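Long-range contact in nitrite reductase (Hyphomicrobium denitrificans, PDB 2DV6), which probably catalyses the one-electron reduction of nitrite to nitric oxide in denitrification, using copper ions and electrons from cytochrome c: residues A[266-271]-A[313-318]. Residues are numbered along the deposited sequence; the frame is centred on the assembly and turned at random.
Sequences PTHITN and MDYEKL. With CU (copper (II) ion), chain G.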
loop_
_atom_site.group_PDB
_atom_site.type_symbol
_atom_site.label_atom_id
_atom_site.label_comp_id
_atom_site.label_asym_id
_atom_site.label_seq_id
_atom_site.Cartn_x
_atom_site.Cartn_y
_atom_site.Cartn_z
ATOM N N PRO A 266 -1.550 -9.320 -33.034
ATOM C CA PRO A 266 -2.739 -9.360 -32.131
ATOM C C PRO A 266 -3.309 -7.979 -31.832
ATOM O O PRO A 266 -4.496 -7.860 -31.589
ATOM C CB PRO A 266 -2.211 -10.002 -30.843
ATOM C CG PRO A 266 -0.735 -10.005 -30.948
ATOM C CD PRO A 266 -0.369 -9.938 -32.405
ATOM N N THR A 267 -2.466 -6.945 -31.856
ATOM C CA THR A 267 -2.967 -5.571 -31.766
ATOM C C THR A 267 -3.836 -5.128 -32.966
ATOM O O THR A 267 -4.889 -4.551 -32.771
ATOM C CB THR A 267 -1.812 -4.575 -31.631
ATOM O OG1 THR A 267 -0.988 -4.919 -30.482
ATOM C CG2 THR A 267 -2.368 -3.135 -31.519
ATOM N N HIS A 268 -3.385 -5.373 -34.199
ATOM C CA HIS A 268 -4.192 -5.033 -35.371
ATOM C C HIS A 268 -5.515 -5.817 -35.380
ATOM O O HIS A 268 -6.553 -5.276 -35.770
ATOM C CB HIS A 268 -3.394 -5.239 -36.698
ATOM C CG HIS A 268 -2.289 -4.228 -36.890
ATOM N ND1 HIS A 268 -2.359 -3.215 -37.821
ATOM C CD2 HIS A 268 -1.135 -4.029 -36.212
ATOM C CE1 HIS A 268 -1.292 -2.445 -37.730
ATOM N NE2 HIS A 268 -0.537 -2.906 -36.751
ATOM N N ILE A 269 -5.467 -7.083 -34.964
ATOM C CA ILE A 269 -6.662 -7.931 -34.896
ATOM C C ILE A 269 -7.626 -7.463 -33.810
ATOM O O ILE A 269 -8.822 -7.225 -34.088
ATOM C CB ILE A 269 -6.312 -9.412 -34.695
ATOM C CG1 ILE A 269 -5.712 -9.968 -35.970
ATOM C CG2 ILE A 269 -7.565 -10.250 -34.296
ATOM C CD1 ILE A 269 -5.072 -11.344 -35.766
ATOM N N THR A 270 -7.133 -7.254 -32.591
ATOM C CA THR A 270 -8.076 -6.799 -31.548
ATOM C C THR A 270 -8.772 -5.470 -31.961
ATOM O O THR A 270 -9.947 -5.284 -31.674
ATOM C CB THR A 270 -7.443 -6.667 -30.109
ATOM O OG1 THR A 270 -8.472 -6.269 -29.183
ATOM C CG2 THR A 270 -6.358 -5.603 -30.058
ATOM N N ASN A 271 -8.049 -4.569 -32.629
ATOM C CA ASN A 271 -8.626 -3.280 -33.020
ATOM C C ASN A 271 -9.691 -3.367 -34.134
ATOM O O ASN A 271 -10.330 -2.370 -34.454
ATOM C CB ASN A 271 -7.545 -2.283 -33.444
ATOM C CG ASN A 271 -6.677 -1.815 -32.295
ATOM O OD1 ASN A 271 -5.525 -1.391 -32.506
ATOM N ND2 ASN A 271 -7.204 -1.863 -31.086
ATOM N N MET A 313 -6.583 0.982 -25.397
ATOM C CA MET A 313 -6.101 -0.388 -25.373
ATOM C C MET A 313 -5.170 -0.535 -24.183
ATOM O O MET A 313 -4.376 0.359 -23.892
ATOM C CB MET A 313 -5.302 -0.720 -26.648
ATOM C CG MET A 313 -5.010 -2.196 -26.746
ATOM S SD MET A 313 -4.057 -2.669 -28.185
ATOM C CE MET A 313 -2.406 -2.148 -27.701
ATOM N N ASP A 314 -5.250 -1.674 -23.518
ATOM C CA ASP A 314 -4.345 -1.980 -22.424
ATOM C C ASP A 314 -3.507 -3.169 -22.938
ATOM O O ASP A 314 -4.003 -4.288 -23.116
ATOM C CB ASP A 314 -5.159 -2.329 -21.178
ATOM C CG ASP A 314 -4.306 -2.668 -19.971
ATOM O OD1 ASP A 314 -3.237 -3.318 -20.128
ATOM O OD2 ASP A 314 -4.737 -2.311 -18.846
ATOM N N TYR A 315 -2.235 -2.895 -23.193
ATOM C CA TYR A 315 -1.305 -3.914 -23.683
ATOM C C TYR A 315 -1.100 -5.104 -22.733
ATOM O O TYR A 315 -1.055 -6.238 -23.187
ATOM C CB TYR A 315 0.034 -3.261 -24.056
ATOM C CG TYR A 315 1.136 -4.239 -24.284
ATOM C CD1 TYR A 315 1.311 -4.863 -25.513
ATOM C CD2 TYR A 315 2.020 -4.546 -23.244
ATOM C CE1 TYR A 315 2.372 -5.797 -25.693
ATOM C CE2 TYR A 315 3.033 -5.449 -23.404
ATOM C CZ TYR A 315 3.216 -6.057 -24.624
ATOM O OH TYR A 315 4.261 -6.950 -24.705
ATOM N N GLU A 316 -0.980 -4.848 -21.430
ATOM C CA GLU A 316 -0.808 -5.922 -20.421
ATOM C C GLU A 316 -2.018 -6.883 -20.487
ATOM O O GLU A 316 -1.869 -8.116 -20.444
ATOM C CB GLU A 316 -0.665 -5.313 -19.016
ATOM C CG GLU A 316 -0.438 -6.360 -17.899
ATOM C CD GLU A 316 -1.721 -7.052 -17.398
ATOM O OE1 GLU A 316 -1.614 -8.249 -17.044
ATOM O OE2 GLU A 316 -2.826 -6.427 -17.356
ATOM N N LYS A 317 -3.220 -6.324 -20.630
ATOM C CA LYS A 317 -4.419 -7.172 -20.709
ATOM C C LYS A 317 -4.441 -7.950 -22.023
ATOM O O LYS A 317 -4.757 -9.134 -22.022
ATOM C CB LYS A 317 -5.705 -6.348 -20.551
ATOM C CG LYS A 317 -6.005 -5.877 -19.112
ATOM C CD LYS A 317 -7.285 -4.979 -19.147
ATOM C CE LYS A 317 -7.565 -4.283 -17.772
ATOM N NZ LYS A 317 -8.978 -3.711 -17.800
ATOM N N LEU A 318 -4.129 -7.282 -23.139
ATOM C CA LEU A 318 -3.974 -7.979 -24.433
ATOM C C LEU A 318 -2.994 -9.135 -24.364
ATOM O O LEU A 318 -3.337 -10.250 -24.719
ATOM C CB LEU A 318 -3.469 -7.027 -25.513
ATOM C CG LEU A 318 -3.764 -7.150 -27.002
ATOM C CD1 LEU A 318 -2.551 -6.546 -27.793
ATOM C CD2 LEU A 318 -4.276 -8.493 -27.577
HETATM CU CU CU G . -3.426 -3.404 -39.621
#
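Leu318 lies over one face of the helix 265-270, its CD1 3.5 Å from Thr267 OG1, its CD2 4.1 Å from Pro266 CB and its CG 4.3 Å from Thr270 CG2. That helix belongs to the first of two cupredoxin domains of the nitrite reductase core and carries His268, a ligand of the type 1 copper; the short helix 315-319 lies in the second, between strands 290-299 and 325-328, so the contact joins them. Spacing explains the contact: Thr270 follows Pro266 and Thr267 by about one turn, as the Thr270 N to Pro266 O bond of 2.9 Å shows, putting all three on one surface. Met313, just ahead of the second helix, reaches across to the first, chi1 and chi2 both t, placing SD 3.8 Å from Thr267 CG2 and 4.2 Å from Thr270 CG2. Interaction across the interface is by van der Waals packing, burying 226 Å² in total. The threonine hydroxyls bond to other partners, Thr270 OG1 to the carbonyl of Glu298 and Thr267 OG1 to Ser264 and to Thr99 of a second subunit, so the contact also borders a subunit interface. Asp314 N-caps the second helix, OD1 accepting from Lys317 N at 3.0 Å and 160°. On the first helix His268 takes no part in this packing: its CD2 is 8.6 Å from Met313 SD, while its ND1 binds copper at 2.1 Å.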